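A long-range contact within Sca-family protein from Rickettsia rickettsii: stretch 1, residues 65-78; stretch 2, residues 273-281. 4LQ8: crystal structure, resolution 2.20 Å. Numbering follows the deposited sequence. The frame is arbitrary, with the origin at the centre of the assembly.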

ATOM      1  N   ILE A  65       1.347 -12.742   8.669  1.00 27.84           N
ATOM      2  CA  ILE A  65       1.828 -11.539   7.984  1.00 26.39           C
ATOM      3  C   ILE A  65       0.651 -10.649   7.624  1.00 28.96           C
ATOM      4  O   ILE A  65       0.668  -9.461   7.935  1.00 28.94           O
ATOM      5  CB  ILE A  65       2.710 -11.859   6.739  1.00 30.39           C
ATOM      6  CG1 ILE A  65       3.774 -12.990   7.011  1.00 32.78           C
ATOM      7  CG2 ILE A  65       3.338 -10.597   6.130  1.00 28.40           C
ATOM      8  CD1 ILE A  65       4.575 -12.937   8.201  1.00 41.61           C
ATOM      9  N   THR A  66      -0.357 -11.211   6.943  1.00 26.42           N
ATOM     10  CA  THR A  66      -1.567 -10.500   6.522  1.00 24.29           C
ATOM     11  C   THR A  66      -2.235  -9.885   7.750  1.00 27.55           C
ATOM     12  O   THR A  66      -2.568  -8.700   7.719  1.00 27.15           O
ATOM     13  CB  THR A  66      -2.514 -11.452   5.808  1.00 29.68           C
ATOM     14  OG1 THR A  66      -1.786 -12.206   4.838  1.00 32.47           O
ATOM     15  CG2 THR A  66      -3.698 -10.732   5.159  1.00 25.07           C
ATOM     16  N   LYS A  67      -2.363 -10.675   8.843  1.00 24.83           N
ATOM     17  CA  LYS A  67      -2.955 -10.205  10.089  1.00 24.83           C
ATOM     18  C   LYS A  67      -2.146  -9.021  10.673  1.00 29.34           C
ATOM     19  O   LYS A  67      -2.747  -8.005  11.003  1.00 29.88           O
ATOM     20  CB  LYS A  67      -3.094 -11.348  11.108  1.00 27.71           C
ATOM     21  CG  LYS A  67      -3.909 -10.931  12.348  1.00 32.43           C
ATOM     22  CD  LYS A  67      -4.210 -12.103  13.247  1.00 42.56           C
ATOM     23  CE  LYS A  67      -5.042 -11.718  14.451  1.00 38.49           C
ATOM     24  NZ  LYS A  67      -5.488 -12.912  15.206  1.00 42.67           N
ATOM     25  N   ALA A  68      -0.801  -9.133  10.736  1.00 26.77           N
ATOM     26  CA  ALA A  68       0.070  -8.063  11.248  1.00 26.95           C
ATOM     27  C   ALA A  68      -0.081  -6.775  10.439  1.00 29.66           C
ATOM     28  O   ALA A  68      -0.151  -5.695  11.024  1.00 30.29           O
ATOM     29  CB  ALA A  68       1.518  -8.505  11.253  1.00 28.00           C
ATOM     30  N   VAL A  69      -0.160  -6.883   9.101  1.00 25.32           N
ATOM     31  CA  VAL A  69      -0.335  -5.706   8.246  1.00 23.13           C
ATOM     32  C   VAL A  69      -1.732  -5.064   8.478  1.00 24.72           C
ATOM     33  O   VAL A  69      -1.837  -3.844   8.504  1.00 23.96           O
ATOM     34  CB  VAL A  69       0.004  -6.012   6.751  1.00 25.76           C
ATOM     35  CG1 VAL A  69      -0.397  -4.868   5.816  1.00 23.58           C
ATOM     36  CG2 VAL A  69       1.498  -6.302   6.610  1.00 25.87           C
ATOM     37  N   ARG A  70      -2.777  -5.866   8.680  1.00 22.27           N
ATOM     38  CA  ARG A  70      -4.121  -5.319   8.993  1.00 22.22           C
ATOM     39  C   ARG A  70      -4.105  -4.601  10.338  1.00 24.31           C
ATOM     40  O   ARG A  70      -4.619  -3.491  10.450  1.00 24.30           O
ATOM     41  CB  ARG A  70      -5.168  -6.446   9.030  1.00 22.57           C
ATOM     42  CG  ARG A  70      -5.466  -6.983   7.639  1.00 27.33           C
ATOM     43  CD  ARG A  70      -6.238  -8.276   7.704  1.00 30.24           C
ATOM     44  NE  ARG A  70      -6.657  -8.638   6.356  1.00 31.31           N
ATOM     45  CZ  ARG A  70      -7.186  -9.806   6.004  1.00 47.08           C
ATOM     46  NH1 ARG A  70      -7.391 -10.753   6.912  1.00 31.60           N
ATOM     47  NH2 ARG A  70      -7.515 -10.036   4.744  1.00 32.81           N
ATOM     48  N   GLU A  71      -3.445  -5.203  11.338  1.00 22.13           N
ATOM     49  CA  GLU A  71      -3.367  -4.648  12.697  1.00 23.13           C
ATOM     50  C   GLU A  71      -2.490  -3.421  12.842  1.00 27.66           C
ATOM     51  O   GLU A  71      -2.746  -2.610  13.730  1.00 27.49           O
ATOM     52  CB  GLU A  71      -2.868  -5.705  13.690  1.00 25.07           C
ATOM     53  CG  GLU A  71      -3.820  -6.865  13.854  1.00 39.96           C
ATOM     54  CD  GLU A  71      -3.381  -7.890  14.886  1.00 60.54           C
ATOM     55  OE1 GLU A  71      -2.170  -7.955  15.197  1.00 38.43           O
ATOM     56  OE2 GLU A  71      -4.255  -8.620  15.397  1.00 55.23           O
ATOM     57  N   THR A  72      -1.414  -3.329  12.071  1.00 24.73           N
ATOM     58  CA  THR A  72      -0.448  -2.233  12.235  1.00 25.05           C
ATOM     59  C   THR A  72      -0.573  -1.149  11.182  1.00 28.10           C
ATOM     60  O   THR A  72      -0.161  -0.013  11.434  1.00 27.42           O
ATOM     61  CB  THR A  72       1.008  -2.763  12.275  1.00 31.73           C
ATOM     62  OG1 THR A  72       1.376  -3.178  10.961  1.00 37.17           O
ATOM     63  CG2 THR A  72       1.185  -3.896  13.237  1.00 24.22           C
ATOM     64  N   ILE A  73      -1.105  -1.483  10.003  1.00 23.79           N
ATOM     65  CA  ILE A  73      -1.244  -0.491   8.932  1.00 22.03           C
ATOM     66  C   ILE A  73      -2.704  -0.193   8.580  1.00 26.93           C
ATOM     67  O   ILE A  73      -3.145   0.953   8.722  1.00 25.60           O
ATOM     68  CB  ILE A  73      -0.414  -0.887   7.651  1.00 24.12           C
ATOM     69  CG1 ILE A  73       1.116  -1.123   7.966  1.00 25.08           C
ATOM     70  CG2 ILE A  73      -0.620   0.126   6.493  1.00 23.31           C
ATOM     71  CD1 ILE A  73       1.990   0.196   8.370  1.00 25.79           C
ATOM     72  N   ILE A  74      -3.432  -1.200   8.031  1.00 23.76           N
ATOM     73  CA  ILE A  74      -4.778  -0.988   7.476  1.00 23.23           C
ATOM     74  C   ILE A  74      -5.786  -0.467   8.514  1.00 26.38           C
ATOM     75  O   ILE A  74      -6.417   0.561   8.263  1.00 25.20           O
ATOM     76  CB  ILE A  74      -5.294  -2.234   6.710  1.00 25.74           C
ATOM     77  CG1 ILE A  74      -4.335  -2.561   5.523  1.00 26.24           C
ATOM     78  CG2 ILE A  74      -6.760  -2.053   6.237  1.00 21.73           C
ATOM     79  CD1 ILE A  74      -4.498  -3.966   4.935  1.00 22.37           C
ATOM     80  N   GLN A  75      -5.971  -1.182   9.630  1.00 23.65           N
ATOM     81  CA  GLN A  75      -6.912  -0.770  10.683  1.00 22.56           C
ATOM     82  C   GLN A  75      -6.498   0.564  11.328  1.00 22.85           C
ATOM     83  O   GLN A  75      -7.342   1.453  11.352  1.00 22.68           O
ATOM     84  CB  GLN A  75      -7.152  -1.891  11.724  1.00 24.15           C
ATOM     85  CG  GLN A  75      -8.330  -1.615  12.683  1.00 20.36           C
ATOM     86  CD  GLN A  75      -9.636  -1.528  11.952  1.00 30.63           C
ATOM     87  OE1 GLN A  75     -10.000  -2.409  11.160  1.00 25.59           O
ATOM     88  NE2 GLN A  75     -10.341  -0.430  12.148  1.00 25.12           N
ATOM     89  N   PRO A  76      -5.235   0.804  11.750  1.00 21.22           N
ATOM     90  CA  PRO A  76      -4.900   2.131  12.326  1.00 21.50           C
ATOM     91  C   PRO A  76      -5.090   3.307  11.367  1.00 25.48           C
ATOM     92  O   PRO A  76      -5.434   4.399  11.823  1.00 25.78           O
ATOM     93  CB  PRO A  76      -3.423   1.979  12.751  1.00 22.32           C
ATOM     94  CG  PRO A  76      -3.245   0.531  12.959  1.00 25.12           C
ATOM     95  CD  PRO A  76      -4.074  -0.106  11.865  1.00 22.08           C
ATOM     96  N   GLN A  77      -4.877   3.107  10.053  1.00 21.56           N
ATOM     97  CA  GLN A  77      -5.097   4.173   9.071  1.00 20.30           C
ATOM     98  C   GLN A  77      -6.571   4.566   9.088  1.00 24.85           C
ATOM     99  O   GLN A  77      -6.888   5.757   9.130  1.00 25.09           O
ATOM    100  CB  GLN A  77      -4.680   3.760   7.661  1.00 21.34           C
ATOM    101  CG  GLN A  77      -3.176   3.735   7.457  1.00 21.48           C
ATOM    102  CD  GLN A  77      -2.831   3.152   6.108  1.00 20.21           C
ATOM    103  OE1 GLN A  77      -3.553   2.313   5.538  1.00 20.63           O
ATOM    104  NE2 GLN A  77      -1.723   3.584   5.573  1.00 18.03           N
ATOM    105  N   LYS A  78      -7.462   3.554   9.077  1.00 20.06           N
ATOM    106  CA  LYS A  78      -8.912   3.712   9.179  1.00 18.99           C
ATOM    107  C   LYS A  78      -9.292   4.366  10.497  1.00 22.27           C
ATOM    108  O   LYS A  78     -10.133   5.246  10.492  1.00 23.89           O
ATOM    109  CB  LYS A  78      -9.609   2.338   9.112  1.00 20.53           C
ATOM    110  CG  LYS A  78      -9.603   1.706   7.738  1.00 23.40           C
ATOM    111  CD  LYS A  78     -10.332   0.388   7.801  1.00 25.57           C
ATOM    112  CE  LYS A  78     -10.344  -0.321   6.468  1.00 27.34           C
ATOM    113  NZ  LYS A  78     -10.964  -1.665   6.599  1.00 21.10           N
ATOM    114  N   LEU A 273      -4.360 -13.390  -3.900  1.00 28.81           N
ATOM    115  CA  LEU A 273      -4.183 -12.036  -3.388  1.00 26.94           C
ATOM    116  C   LEU A 273      -5.275 -11.696  -2.369  1.00 29.80           C
ATOM    117  O   LEU A 273      -6.447 -11.586  -2.728  1.00 30.89           O
ATOM    118  CB  LEU A 273      -4.110 -11.029  -4.541  1.00 25.86           C
ATOM    119  CG  LEU A 273      -3.902  -9.537  -4.177  1.00 27.88           C
ATOM    120  CD1 LEU A 273      -2.602  -9.313  -3.367  1.00 24.82           C
ATOM    121  CD2 LEU A 273      -3.886  -8.693  -5.446  1.00 27.42           C
ATOM    122  N   LYS A 274      -4.885 -11.572  -1.084  1.00 23.63           N
ATOM    123  CA  LYS A 274      -5.835 -11.322   0.010  1.00 23.60           C
ATOM    124  C   LYS A 274      -5.809  -9.892   0.502  1.00 27.87           C
ATOM    125  O   LYS A 274      -6.788  -9.406   1.085  1.00 25.92           O
ATOM    126  CB  LYS A 274      -5.517 -12.272   1.208  1.00 25.96           C
ATOM    127  CG  LYS A 274      -5.608 -13.780   0.871  1.00 32.52           C
ATOM    128  CD  LYS A 274      -7.038 -14.280   0.780  1.00 35.68           C
ATOM    129  CE  LYS A 274      -7.108 -15.724   0.359  1.00 66.87           C
ATOM    130  NZ  LYS A 274      -8.518 -16.179   0.233  1.00 84.24           N
ATOM    131  N   GLU A 275      -4.657  -9.237   0.351  1.00 25.78           N
ATOM    132  CA  GLU A 275      -4.497  -7.907   0.926  1.00 24.71           C
ATOM    133  C   GLU A 275      -3.354  -7.181   0.296  1.00 26.88           C
ATOM    134  O   GLU A 275      -2.422  -7.796  -0.218  1.00 26.64           O
ATOM    135  CB  GLU A 275      -4.202  -8.072   2.436  1.00 25.94           C
ATOM    136  CG  GLU A 275      -4.697  -6.955   3.329  1.00 36.14           C
ATOM    137  CD  GLU A 275      -6.192  -6.691   3.272  1.00 37.58           C
ATOM    138  OE1 GLU A 275      -6.601  -5.832   2.468  1.00 28.59           O
ATOM    139  OE2 GLU A 275      -6.957  -7.349   4.006  1.00 32.04           O
ATOM    140  N   ILE A 276      -3.434  -5.858   0.341  1.00 23.18           N
ATOM    141  CA  ILE A 276      -2.376  -4.936  -0.053  1.00 21.93           C
ATOM    142  C   ILE A 276      -2.335  -3.840   1.002  1.00 26.10           C
ATOM    143  O   ILE A 276      -3.273  -3.711   1.799  1.00 25.48           O
ATOM    144  CB  ILE A 276      -2.517  -4.353  -1.490  1.00 23.93           C
ATOM    145  CG1 ILE A 276      -3.785  -3.431  -1.623  1.00 23.26           C
ATOM    146  CG2 ILE A 276      -2.453  -5.454  -2.570  1.00 23.18           C
ATOM    147  CD1 ILE A 276      -3.842  -2.593  -2.953  1.00 25.34           C
ATOM    148  N   SER A 277      -1.266  -3.052   1.016  1.00 23.10           N
ATOM    149  CA  SER A 277      -1.190  -1.874   1.881  1.00 22.59           C
ATOM    150  C   SER A 277      -0.236  -0.878   1.282  1.00 24.74           C
ATOM    151  O   SER A 277       0.630  -1.241   0.482  1.00 23.65           O
ATOM    152  CB  SER A 277      -0.769  -2.237   3.309  1.00 24.27           C
ATOM    153  OG  SER A 277       0.638  -2.264   3.488  1.00 22.88           O
ATOM    154  N   SER A 278      -0.350   0.364   1.733  1.00 21.04           N
ATOM    155  CA  SER A 278       0.549   1.439   1.353  1.00 20.53           C
ATOM    156  C   SER A 278       0.346   2.596   2.307  1.00 25.26           C
ATOM    157  O   SER A 278      -0.695   2.649   2.973  1.00 24.40           O
ATOM    158  CB  SER A 278       0.264   1.880  -0.083  1.00 20.98           C
ATOM    159  OG  SER A 278      -0.851   2.751  -0.165  1.00 22.91           O
ATOM    160  N   PRO A 279       1.267   3.590   2.328  1.00 24.23           N
ATOM    161  CA  PRO A 279       0.957   4.847   3.033  1.00 24.13           C
ATOM    162  C   PRO A 279      -0.306   5.473   2.410  1.00 23.81           C
ATOM    163  O   PRO A 279      -0.551   5.290   1.204  1.00 22.78           O
ATOM    164  CB  PRO A 279       2.174   5.744   2.735  1.00 26.46           C
ATOM    165  CG  PRO A 279       3.201   4.843   2.245  1.00 30.87           C
ATOM    166  CD  PRO A 279       2.534   3.706   1.581  1.00 25.37           C
ATOM    167  N   LYS A 280      -1.103   6.189   3.221  1.00 18.41           N
ATOM    168  CA  LYS A 280      -2.355   6.803   2.782  1.00 19.91           C
ATOM    169  C   LYS A 280      -2.421   8.304   3.140  1.00 26.37           C
ATOM    170  O   LYS A 280      -1.847   8.687   4.151  1.00 25.78           O
ATOM    171  CB  LYS A 280      -3.598   6.059   3.382  1.00 21.63           C
ATOM    172  CG  LYS A 280      -3.820   4.629   2.858  1.00 25.54           C
ATOM    173  CD  LYS A 280      -4.037   4.564   1.332  1.00 25.64           C
ATOM    174  CE  LYS A 280      -4.501   3.216   0.831  1.00 32.97           C
ATOM    175  NZ  LYS A 280      -3.389   2.239   0.717  1.00 31.96           N
ATOM    176  N   PRO A 281      -3.154   9.152   2.379  1.00 24.81           N
ATOM    177  CA  PRO A 281      -3.855   8.837   1.115  1.00 25.64           C
ATOM    178  C   PRO A 281      -2.820   8.579  -0.001  1.00 28.85           C
ATOM    179  O   PRO A 281      -1.741   9.168  -0.006  1.00 27.86           O
ATOM    180  CB  PRO A 281      -4.694  10.109   0.863  1.00 26.84           C
ATOM    181  CG  PRO A 281      -3.868  11.203   1.454  1.00 31.01           C
ATOM    182  CD  PRO A 281      -3.251  10.595   2.698  1.00 26.28           C
TER
HETATM  183  O   HOH W   1      -8.613 -11.407   2.182  1.00 35.53           O
HETATM  184  O   HOH W   2      -2.931   0.509   3.351  1.00 22.85           O

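The helix that makes this contact is not regular where it packs: between R70 and I74 it opens into a wider pi-type turn, and three of its contact residues, R70, I73 and I74, lie in that turn. I73 N still bonds to V69 O at 2.9 Å, but I74 N reaches the same V69 O at 3.1 Å and Q75 N takes R70 O at 2.8 Å, the five-residue step that widens the turn. P76, which has no amide hydrogen to give, follows directly and marks a kink; regular bonding resumes with Q77 N to I73 O at 3.1 Å. I73 and I74, neighbours in sequence, both direct their CA-to-CB bonds toward the strand.

From E275 the strand alternates: E275 and S277 point toward the helix and I276 away. K274 before them also starts toward it, but its end leads away. The axes cross at 60° and come within 9.1 Å. S277 is small and faces the helix: S277 CB lies 4.0 Å from I73 CG2 and 4.2 Å from I74 CG1, while S277 OG sits 3.6 Å from V69 CG1 and is hydrogen-bonded elsewhere in the structure.

E275 does two jobs. Its aliphatic part packs on the helix, with E275 CB 3.8 Å from T66 CG2 and E275 CG 3.4 Å from I74 CD1, and its carboxylate forms a salt bridge with R70. E275 OE2 accepts from R70 NE at 2.7 Å and from R70 NH2 at 2.8 Å, so one oxygen is shared by two donors at the guanidinium edge, and the N-H...O angles of 149° and 137° are bent accordingly. The CA-to-CB bond of R70 points sideways, but the end of its extended chain (chi2 and chi3 both t) comes nearer the strand. Water 1 extends this polar patch, donating to K274 O at 2.9 Å and accepting a weak bond from R70 NH2 at 3.1 Å.

Beyond the kink, Q77 holds the loop that follows the strand. Q77 NE2 donates to S278 O at 2.9 Å and 174°, nearly straight, fixing a backbone carbonyl where the strand has ended. Q77 OE1 accepts from water 2 at 2.9 Å; that water in turn accepts from S278 N at 3.0 Å and K280 NZ at 3.2 Å, so the amide side chain grips the loop both directly and through solvent. K280 CG packs 3.6 Å from Q77 OE1, and the lysine chain folds back so that K280 NZ donates to S278 OG at 2.7 Å.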